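Local atomic coordinates of carboxylesterase SOBER1 (Arabidopsis thaliana, PDB entry 6AVX), a protein that hydrolyses carboxylic esters with short acyl chains and phosphatidylcholine, and suppresses the hypersensitive response of the plant to the bacterial effector AvrBsT. Residues Q25-S30 against K199-I204. The protein carries 1 engineered substitution. Sequence-based numbering, arbitrary orientation.
Sequences QTQFKS and KELKYI
Lys202 reaches from the helix to the loop, where its ammonium group donates a hydrogen bond to the backbone carbonyl of Gln27, with NZ 2.7 Å from Gln27 O. Its CB points away from the loop, but a bend at chi2 (-61°) swings CD back, and the extended remainder of the chain carries NZ across. The nitrogen lies 27° out of the carbonyl plane, at a C=O...N angle of 142°. A water 2.8 Å from Lys202 NZ accepts hydrogen bonds from both that nitrogen and the backbone N-H of Lys29, so the lysine grips two successive peptide groups, one directly and one through solvent. The Lys29 side chain crosses that of Lys202 obliquely and turns at its end to Thr26 O, 2.9 Å from Lys29 NZ. The ammonium groups of Lys29 and Lys202, of like charge, stay 5.8 Å apart (NZ to NZ).

The rest of the contact is mainly apolar. The Leu201 side chain meets those of Gln27 and Phe28 at about a right angle and divides its methyls between them: CD1 touches CB and CG of Gln27, while CD2 lies 4.1 Å from Phe28 CE1. The ring also meets a polar atom, Leu201 O, which approaches at a slant, 3.8 Å from Phe28 CZ. Further along the helix, Ile204 CG2 approaches the ring edge at CE2, 4.2 Å away. Phe28 is buried, its ring also packing edge-to-face with Trp38 of strand 37-39, whereas Ile204 touches Leu155 of strand 154-159. The contact thus packs the connection between helix 18-21 and strand 37-39 against the C-terminal helix 198-212, which flanks the central parallel sheet as in the alpha/beta-hydrolase fold.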
ATOM      1  N   GLN A  25      -5.035   7.088 -12.428  1.00  8.31           N
ATOM      2  CA  GLN A  25      -4.102   8.184 -12.670  1.00  9.77           C
ATOM      3  C   GLN A  25      -4.796   9.401 -13.258  1.00 11.29           C
ATOM      4  O   GLN A  25      -4.301  10.528 -13.095  1.00 11.09           O
ATOM      5  CB  GLN A  25      -2.942   7.743 -13.562  1.00  9.73           C
ATOM      6  CG  GLN A  25      -3.304   7.511 -15.019  1.00 10.13           C
ATOM      7  CD  GLN A  25      -2.210   6.748 -15.746  1.00 11.67           C
ATOM      8  OE1 GLN A  25      -1.264   7.336 -16.275  1.00 13.12           O
ATOM      9  NE2 GLN A  25      -2.306   5.429 -15.736  1.00 12.53           N
ATOM     10  N   THR A  26      -5.925   9.205 -13.948  1.00  9.74           N
ATOM     11  CA  THR A  26      -6.651  10.316 -14.553  1.00 13.51           C
ATOM     12  C   THR A  26      -7.356  11.177 -13.525  1.00 12.29           C
ATOM     13  O   THR A  26      -7.828  12.258 -13.878  1.00 13.39           O
ATOM     14  CB  THR A  26      -7.661   9.842 -15.613  1.00 14.64           C
ATOM     15  OG1 THR A  26      -8.779   9.189 -14.997  1.00 17.22           O
ATOM     16  CG2 THR A  26      -7.004   8.915 -16.595  1.00 21.35           C
ATOM     17  N   GLN A  27      -7.459  10.734 -12.271  1.00 10.81           N
ATOM     18  CA  GLN A  27      -7.977  11.586 -11.208  1.00 11.75           C
ATOM     19  C   GLN A  27      -6.907  12.492 -10.617  1.00 10.10           C
ATOM     20  O   GLN A  27      -7.231  13.382  -9.823  1.00 11.46           O
ATOM     21  CB  GLN A  27      -8.593  10.717 -10.107  1.00 11.17           C
ATOM     22  CG  GLN A  27      -9.821   9.963 -10.570  1.00 16.83           C
ATOM     23  CD  GLN A  27     -10.900  10.901 -11.053  1.00 20.97           C
ATOM     24  OE1 GLN A  27     -11.177  11.916 -10.412  1.00 22.30           O
ATOM     25  NE2 GLN A  27     -11.496  10.584 -12.191  1.00 34.17           N
ATOM     26  N   PHE A  28      -5.647  12.285 -10.983  1.00  8.58           N
ATOM     27  CA  PHE A  28      -4.536  13.114 -10.526  1.00  8.88           C
ATOM     28  C   PHE A  28      -4.274  14.099 -11.658  1.00  9.04           C
ATOM     29  O   PHE A  28      -3.436  13.881 -12.538  1.00 11.19           O
ATOM     30  CB  PHE A  28      -3.311  12.248 -10.228  1.00  8.91           C
ATOM     31  CG  PHE A  28      -3.471  11.360  -9.020  1.00  9.05           C
ATOM     32  CD1 PHE A  28      -4.372  10.303  -9.017  1.00  9.13           C
ATOM     33  CD2 PHE A  28      -2.706  11.572  -7.886  1.00 10.53           C
ATOM     34  CE1 PHE A  28      -4.522   9.485  -7.897  1.00 10.00           C
ATOM     35  CE2 PHE A  28      -2.852  10.759  -6.766  1.00 11.89           C
ATOM     36  CZ  PHE A  28      -3.760   9.721  -6.776  1.00 11.15           C
ATOM     37  N   LYS A  29      -5.045  15.186 -11.648  1.00  8.63           N
ATOM     38  CA  LYS A  29      -5.132  16.121 -12.766  1.00  8.95           C
ATOM     39  C   LYS A  29      -4.238  17.343 -12.614  1.00 10.35           C
ATOM     40  O   LYS A  29      -4.242  18.207 -13.499  1.00 12.67           O
ATOM     41  CB  LYS A  29      -6.585  16.572 -12.949  1.00  9.93           C
ATOM     42  CG  LYS A  29      -7.511  15.449 -13.312  1.00 10.46           C
ATOM     43  CD  LYS A  29      -8.903  15.976 -13.580  1.00 12.17           C
ATOM     44  CE  LYS A  29      -9.897  14.868 -13.872  1.00 18.33           C
ATOM     45  NZ  LYS A  29      -9.617  14.177 -15.150  1.00 21.00           N
ATOM     46  N   SER A  30      -3.464  17.441 -11.544  1.00  8.89           N
ATOM     47  CA  SER A  30      -2.671  18.637 -11.308  1.00  9.62           C
ATOM     48  C   SER A  30      -1.516  18.760 -12.293  1.00 10.13           C
ATOM     49  O   SER A  30      -0.995  17.774 -12.816  1.00 10.01           O
ATOM     50  CB  SER A  30      -2.103  18.630  -9.894  1.00 10.99           C
ATOM     51  OG  SER A  30      -1.191  17.563  -9.720  1.00 12.00           O
ATOM     52  N   LYS A 199     -12.489  12.004  -3.830  1.00  9.99           N
ATOM     53  CA  LYS A 199     -11.931  12.946  -2.868  1.00 12.31           C
ATOM     54  C   LYS A 199     -10.746  12.334  -2.129  1.00 10.30           C
ATOM     55  O   LYS A 199      -9.780  13.031  -1.795  1.00 10.84           O
ATOM     56  CB  LYS A 199     -13.002  13.421  -1.886  1.00 14.62           C
ATOM     57  CG  LYS A 199     -13.550  12.347  -0.959  1.00 27.21           C
ATOM     58  CD  LYS A 199     -14.688  12.889  -0.091  1.00 46.05           C
ATOM     59  CE  LYS A 199     -15.960  13.152  -0.898  1.00 46.82           C
ATOM     60  NZ  LYS A 199     -16.518  11.914  -1.531  1.00 23.71           N
ATOM     61  N   GLU A 200     -10.821  11.036  -1.837  1.00  9.98           N
ATOM     62  CA  GLU A 200      -9.710  10.332  -1.210  1.00  8.40           C
ATOM     63  C   GLU A 200      -8.464  10.384  -2.093  1.00  7.74           C
ATOM     64  O   GLU A 200      -7.345  10.607  -1.600  1.00  8.62           O
ATOM     65  CB  GLU A 200     -10.176   8.898  -0.966  1.00 10.49           C
ATOM     66  CG  GLU A 200      -9.204   8.006  -0.294  1.00  8.72           C
ATOM     67  CD  GLU A 200      -9.721   6.577  -0.228  1.00  9.72           C
ATOM     68  OE1 GLU A 200      -9.160   5.786   0.571  1.00  9.07           O
ATOM     69  OE2 GLU A 200     -10.683   6.234  -0.950  1.00  9.85           O
ATOM     70  N   LEU A 201      -8.642  10.217  -3.404  1.00  8.28           N
ATOM     71  CA  LEU A 201      -7.527  10.317  -4.337  1.00  8.45           C
ATOM     72  C   LEU A 201      -6.981  11.737  -4.399  1.00  9.11           C
ATOM     73  O   LEU A 201      -5.764  11.933  -4.471  1.00  8.59           O
ATOM     74  CB  LEU A 201      -7.954   9.849  -5.732  1.00  9.13           C
ATOM     75  CG  LEU A 201      -8.328   8.375  -5.856  1.00  7.68           C
ATOM     76  CD1 LEU A 201      -8.793   8.083  -7.256  1.00  9.03           C
ATOM     77  CD2 LEU A 201      -7.132   7.498  -5.484  1.00  9.18           C
ATOM     78  N   LYS A 202      -7.858  12.744  -4.392  1.00  9.26           N
ATOM     79  CA  LYS A 202      -7.371  14.120  -4.435  1.00  8.18           C
ATOM     80  C   LYS A 202      -6.532  14.440  -3.205  1.00  9.54           C
ATOM     81  O   LYS A 202      -5.565  15.205  -3.282  1.00  8.96           O
ATOM     82  CB  LYS A 202      -8.543  15.097  -4.512  1.00 11.57           C
ATOM     83  CG  LYS A 202      -9.431  14.969  -5.722  1.00 13.51           C
ATOM     84  CD  LYS A 202      -8.709  15.197  -7.008  1.00 16.91           C
ATOM     85  CE  LYS A 202      -9.704  15.202  -8.165  1.00 15.72           C
ATOM     86  NZ  LYS A 202      -9.041  15.406  -9.470  1.00 18.06           N
ATOM     87  N   TYR A 203      -6.911  13.906  -2.049  1.00  8.53           N
ATOM     88  CA  TYR A 203      -6.119  14.135  -0.848  1.00  9.53           C
ATOM     89  C   TYR A 203      -4.756  13.464  -0.948  1.00  8.16           C
ATOM     90  O   TYR A 203      -3.733  14.047  -0.551  1.00  9.70           O
ATOM     91  CB  TYR A 203      -6.874  13.606   0.361  1.00 10.19           C
ATOM     92  CG  TYR A 203      -6.330  14.085   1.677  1.00 10.97           C
ATOM     93  CD1 TYR A 203      -6.698  15.327   2.176  1.00 14.67           C
ATOM     94  CD2 TYR A 203      -5.461  13.312   2.437  1.00 12.95           C
ATOM     95  CE1 TYR A 203      -6.220  15.787   3.383  1.00 17.78           C
ATOM     96  CE2 TYR A 203      -4.978  13.765   3.653  1.00 15.47           C
ATOM     97  CZ  TYR A 203      -5.357  15.008   4.112  1.00 14.75           C
ATOM     98  OH  TYR A 203      -4.888  15.474   5.316  1.00 19.07           O
ATOM     99  N   ILE A 204      -4.706  12.247  -1.497  1.00  7.44           N
ATOM    100  CA  ILE A 204      -3.422  11.612  -1.763  1.00  7.03           C
ATOM    101  C   ILE A 204      -2.597  12.468  -2.713  1.00  7.23           C
ATOM    102  O   ILE A 204      -1.387  12.653  -2.511  1.00  7.63           O
ATOM    103  CB  ILE A 204      -3.633  10.181  -2.292  1.00  7.82           C
ATOM    104  CG1 ILE A 204      -4.245   9.298  -1.199  1.00  7.20           C
ATOM    105  CG2 ILE A 204      -2.312   9.593  -2.804  1.00  8.24           C
ATOM    106  CD1 ILE A 204      -4.917   8.065  -1.721  1.00  9.28           C
TER
HETATM  107  O   HOH W   1      -6.530  16.583  -9.529  1.00 14.77           O